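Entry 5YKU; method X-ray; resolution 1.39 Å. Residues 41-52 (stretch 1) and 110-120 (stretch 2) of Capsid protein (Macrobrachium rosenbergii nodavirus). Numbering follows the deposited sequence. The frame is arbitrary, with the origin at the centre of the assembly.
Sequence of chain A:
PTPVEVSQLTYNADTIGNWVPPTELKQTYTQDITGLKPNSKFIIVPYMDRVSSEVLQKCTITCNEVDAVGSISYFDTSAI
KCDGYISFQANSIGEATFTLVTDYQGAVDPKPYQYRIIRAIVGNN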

# COMPACT_ATOMS: atom_id res chain seq x y z
N LYS A 41 2.93 2.29 -14.30
CA LYS A 41 2.52 0.98 -13.75
C LYS A 41 3.48 0.65 -12.62
O LYS A 41 4.69 0.76 -12.70
CB LYS A 41 2.62 -0.08 -14.81
CG LYS A 41 1.71 0.24 -15.96
CD LYS A 41 2.19 -0.54 -17.20
CE LYS A 41 1.21 -0.54 -18.42
NZ LYS A 41 1.91 -1.20 -19.61
N PHE A 42 2.89 0.18 -11.53
CA PHE A 42 3.56 -0.07 -10.25
C PHE A 42 3.13 -1.36 -9.67
O PHE A 42 2.03 -1.94 -9.98
CB PHE A 42 3.18 1.01 -9.26
CG PHE A 42 3.58 2.39 -9.69
CD1 PHE A 42 4.87 2.84 -9.37
CD2 PHE A 42 2.72 3.24 -10.38
CE1 PHE A 42 5.26 4.16 -9.72
CE2 PHE A 42 3.11 4.50 -10.76
CZ PHE A 42 4.39 5.00 -10.43
N ILE A 43 3.93 -1.84 -8.71
CA ILE A 43 3.51 -2.85 -7.70
C ILE A 43 3.65 -2.21 -6.35
O ILE A 43 4.69 -1.58 -6.08
CB ILE A 43 4.44 -4.09 -7.81
CG1 ILE A 43 4.27 -4.87 -9.04
CG2 ILE A 43 4.17 -5.05 -6.62
CD1 ILE A 43 2.94 -5.59 -9.19
N ILE A 44 2.69 -2.34 -5.48
CA ILE A 44 2.81 -1.94 -4.05
C ILE A 44 2.76 -3.20 -3.21
O ILE A 44 1.89 -4.10 -3.44
CB ILE A 44 1.71 -0.91 -3.71
CG1 ILE A 44 1.83 -0.41 -2.28
CG2 ILE A 44 0.29 -1.41 -4.00
CD1 ILE A 44 0.96 0.75 -1.99
N VAL A 45 3.67 -3.25 -2.28
CA VAL A 45 3.78 -4.37 -1.35
C VAL A 45 3.80 -3.89 0.08
O VAL A 45 4.19 -2.74 0.33
CB VAL A 45 5.08 -5.21 -1.56
CG1 VAL A 45 5.05 -5.80 -2.94
CG2 VAL A 45 6.34 -4.40 -1.35
N PRO A 46 3.33 -4.65 1.02
CA PRO A 46 3.47 -4.33 2.43
C PRO A 46 4.85 -4.52 2.90
O PRO A 46 5.57 -5.38 2.38
CB PRO A 46 2.50 -5.27 3.11
CG PRO A 46 2.52 -6.51 2.20
CD PRO A 46 2.71 -5.97 0.82
N TYR A 47 5.26 -3.78 3.88
CA TYR A 47 6.48 -4.10 4.68
C TYR A 47 6.13 -3.84 6.11
O TYR A 47 5.07 -3.27 6.42
CB TYR A 47 7.74 -3.36 4.21
CG TYR A 47 7.87 -1.91 4.63
CD1 TYR A 47 8.59 -1.61 5.81
CD2 TYR A 47 7.37 -0.85 3.93
CE1 TYR A 47 8.76 -0.31 6.23
CE2 TYR A 47 7.51 0.44 4.33
CZ TYR A 47 8.19 0.67 5.50
OH TYR A 47 8.33 2.03 5.91
N MSE A 48 6.97 -4.22 7.03
CA MSE A 48 6.76 -3.99 8.45
C MSE A 48 8.05 -3.64 9.12
O MSE A 48 9.07 -4.34 9.06
CB MSE A 48 6.07 -5.18 9.09
CG MSE A 48 5.45 -4.89 10.41
SE MSE A 48 4.14 -6.28 10.95
CE MSE A 48 2.74 -5.88 9.66
N ASP A 49 7.97 -2.57 9.91
CA ASP A 49 9.02 -2.19 10.86
C ASP A 49 8.24 -1.52 11.97
O ASP A 49 8.06 -0.28 11.95
CB ASP A 49 10.07 -1.27 10.21
CG ASP A 49 11.05 -0.83 11.21
OD1 ASP A 49 11.15 -1.32 12.31
OD2 ASP A 49 11.92 0.08 10.85
N ARG A 50 7.68 -2.31 12.87
CA ARG A 50 6.54 -1.83 13.68
C ARG A 50 6.35 -2.71 14.86
O ARG A 50 6.20 -3.95 14.74
CB ARG A 50 5.31 -1.88 12.79
CG ARG A 50 4.04 -1.35 13.41
CD ARG A 50 2.87 -1.57 12.48
NE ARG A 50 1.57 -1.12 12.98
CZ ARG A 50 0.75 -1.82 13.75
NH1 ARG A 50 1.09 -2.98 14.29
NH2 ARG A 50 -0.44 -1.30 14.01
N VAL A 51 6.35 -2.14 16.06
CA VAL A 51 6.04 -2.84 17.25
C VAL A 51 4.63 -3.34 17.22
O VAL A 51 3.70 -2.58 16.91
CB VAL A 51 6.32 -1.98 18.48
CG1 VAL A 51 5.84 -2.62 19.76
CG2 VAL A 51 7.75 -1.55 18.57
N SER A 52 4.42 -4.57 17.52
CA SER A 52 3.06 -5.14 17.61
C SER A 52 2.24 -4.49 18.69
O SER A 52 2.74 -4.32 19.81
CB SER A 52 3.15 -6.62 17.92
OG SER A 52 1.85 -7.15 18.12
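Stretch 2 (110-120) PKPYQYRIIRA

Stretch 2 lies beside stretch 1 as a neighbouring antiparallel strand. Lys111 to Pro112 run extended, and the strand that follows reaches Ala120 and continues later in the chain. The N-to-C directions of the two strands make an angle of 146°, and their axes approach to 4.5 Å. The register pairs Ile43 with Ile118, Ile44 with Ile117, Val45 with Arg116 and Pro46 with Tyr115.

Backbone donors and acceptors are satisfied in alternate pairs. Ile43 N donates to Ile118 O at 3.1 Å, and Ile118 N returns a bond to Ile43 O at 2.8 Å. Val45 N to Arg116 O and Arg116 N to Val45 O are both 2.9 Å. Between these pairs Ile44 and Ile117 make no such bond, and their CA atoms come to 4.4 Å. Pro46 has no amide hydrogen to give. Tyr47 N still reaches Gln114 O at 3.1 Å. The return bond is replaced by water 1, which donates to Tyr47 O at 2.8 Å and accepts a weak bond from Gln114 N at 2.9 Å. The same water donates to Gln114 OE1 at 2.8 Å.

The side-chain amide of Gln114 then carries the pairing past the strand. Its OE1 accepts from Asp49 N at 2.9 Å, and its NE2 donates to Asp49 O at 3.0 Å. One side chain thus satisfies both backbone polar groups of Asp49.

The CA-to-CB bond of Arg50 points toward stretch 2, and chi1 to chi3 are all t. Lys111 O accepts from Arg50 NE at 3.1 Å and from Arg50 NH2 at 2.9 Å. Arg50 NE also makes a weak bond to Pro112 O at 3.3 Å. The guanidinium lies flat on the Tyr113 ring, with centres 3.8 Å apart and planes at 18°. Lys111 O and Pro112 O lie at its edge, near its plane. Arg50 NH1 and Tyr113 OH are bonded elsewhere in the structure. Water 2 links the two stretches further along, donating to Val51 O at 2.8 Å and accepting from Lys111 NZ at 2.9 Å.

Side chains pack on both faces of the sheet. On one, Phe42 CD1 meets Ile117 CG2 at 3.5 Å, and Ile44 CG1 lies 3.9 Å from Ile117 CG1. On the other, the Tyr47 ring has Gln114 CB over one face, 3.7 Å from the ring centroid. Arg116 covers the opposite face in a cation-pi contact, its CZ 5.0 Å from the Tyr47 centroid. Selenomethionine Met48 places CE 3.7 Å from Tyr113 CE1.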

# COMPACT_ATOMS: atom_id res chain seq x y z
N PRO A 110 -2.93 4.03 17.36
CA PRO A 110 -2.46 2.94 16.56
C PRO A 110 -1.30 3.35 15.64
O PRO A 110 -1.38 4.40 15.03
CB PRO A 110 -3.70 2.59 15.75
CG PRO A 110 -4.52 3.78 15.81
CD PRO A 110 -4.28 4.39 17.09
N LYS A 111 -0.31 2.48 15.56
CA LYS A 111 0.81 2.77 14.67
C LYS A 111 0.44 2.47 13.23
O LYS A 111 -0.25 1.44 12.97
CB LYS A 111 2.02 1.98 15.04
CG LYS A 111 2.47 2.27 16.48
CD LYS A 111 3.72 1.59 16.83
CE LYS A 111 4.18 1.90 18.27
NZ LYS A 111 3.31 1.22 19.27
N PRO A 112 0.83 3.22 12.27
CA PRO A 112 0.48 2.96 10.87
C PRO A 112 1.06 1.65 10.38
O PRO A 112 2.14 1.22 10.78
CB PRO A 112 1.06 4.10 10.10
CG PRO A 112 1.24 5.23 11.13
CD PRO A 112 1.50 4.57 12.42
N TYR A 113 0.30 1.00 9.50
CA TYR A 113 0.89 -0.02 8.65
C TYR A 113 1.56 0.67 7.50
O TYR A 113 1.30 1.86 7.18
CB TYR A 113 -0.19 -1.01 8.24
CG TYR A 113 -0.57 -1.95 9.39
CD1 TYR A 113 0.42 -2.77 9.94
CD2 TYR A 113 -1.83 -2.04 9.88
CE1 TYR A 113 0.13 -3.68 11.00
CE2 TYR A 113 -2.16 -2.92 10.93
CZ TYR A 113 -1.15 -3.71 11.48
OH TYR A 113 -1.40 -4.59 12.49
N GLN A 114 2.47 -0.05 6.82
CA GLN A 114 3.54 0.54 5.97
C GLN A 114 3.59 -0.13 4.64
O GLN A 114 3.39 -1.34 4.51
CB GLN A 114 4.87 0.34 6.70
CG GLN A 114 4.91 1.07 8.08
CD GLN A 114 5.87 0.40 9.01
OE1 GLN A 114 5.77 -0.81 9.31
NE2 GLN A 114 6.80 1.13 9.58
N TYR A 115 3.88 0.62 3.61
CA TYR A 115 3.90 0.15 2.26
C TYR A 115 5.13 0.62 1.51
O TYR A 115 5.77 1.61 1.85
CB TYR A 115 2.62 0.55 1.50
CG TYR A 115 2.53 2.03 1.21
CD1 TYR A 115 3.25 2.62 0.19
CD2 TYR A 115 1.65 2.83 1.94
CE1 TYR A 115 3.06 4.01 -0.06
CE2 TYR A 115 1.54 4.16 1.76
CZ TYR A 115 2.23 4.73 0.73
OH TYR A 115 2.11 6.13 0.53
N ARG A 116 5.50 -0.17 0.47
CA ARG A 116 6.64 0.09 -0.44
C ARG A 116 6.13 0.04 -1.85
O ARG A 116 5.47 -0.95 -2.22
CB ARG A 116 7.73 -0.92 -0.17
CG ARG A 116 8.94 -0.71 -1.09
CD ARG A 116 10.01 -1.80 -0.83
NE ARG A 116 10.41 -1.88 0.55
CZ ARG A 116 11.16 -1.02 1.20
NH1 ARG A 116 11.75 -0.02 0.60
NH2 ARG A 116 11.40 -1.28 2.49
N ILE A 117 6.46 1.02 -2.63
CA ILE A 117 6.07 1.03 -4.06
C ILE A 117 7.25 0.74 -4.90
O ILE A 117 8.39 1.26 -4.67
CB ILE A 117 5.45 2.38 -4.43
CG1 ILE A 117 4.08 2.49 -3.73
CG2 ILE A 117 5.30 2.50 -5.96
CD1 ILE A 117 3.35 3.79 -3.89
N ILE A 118 7.09 -0.22 -5.80
CA ILE A 118 8.11 -0.67 -6.74
C ILE A 118 7.77 -0.17 -8.11
O ILE A 118 6.63 -0.42 -8.65
CB ILE A 118 8.29 -2.15 -6.77
CG1 ILE A 118 8.71 -2.60 -5.36
CG2 ILE A 118 9.31 -2.59 -7.79
CD1 ILE A 118 8.56 -4.06 -5.17
N ARG A 119 8.70 0.53 -8.79
CA ARG A 119 8.53 1.06 -10.12
C ARG A 119 9.62 0.59 -11.04
O ARG A 119 10.81 0.78 -10.73
CB ARG A 119 8.63 2.62 -10.05
CG ARG A 119 8.52 3.29 -11.39
CD ARG A 119 8.84 4.78 -11.25
NE ARG A 119 9.09 5.43 -12.52
CZ ARG A 119 9.84 6.51 -12.70
NH1 ARG A 119 10.00 6.91 -13.93
NH2 ARG A 119 10.43 7.05 -11.62
N ALA A 120 9.30 -0.08 -12.12
CA ALA A 120 10.28 -0.38 -13.22
C ALA A 120 10.52 0.93 -14.00
O ALA A 120 9.59 1.53 -14.53
CB ALA A 120 9.71 -1.44 -14.15
O HOH W 1 3.52 -2.25 8.48
O HOH W 2 1.76 -0.99 18.17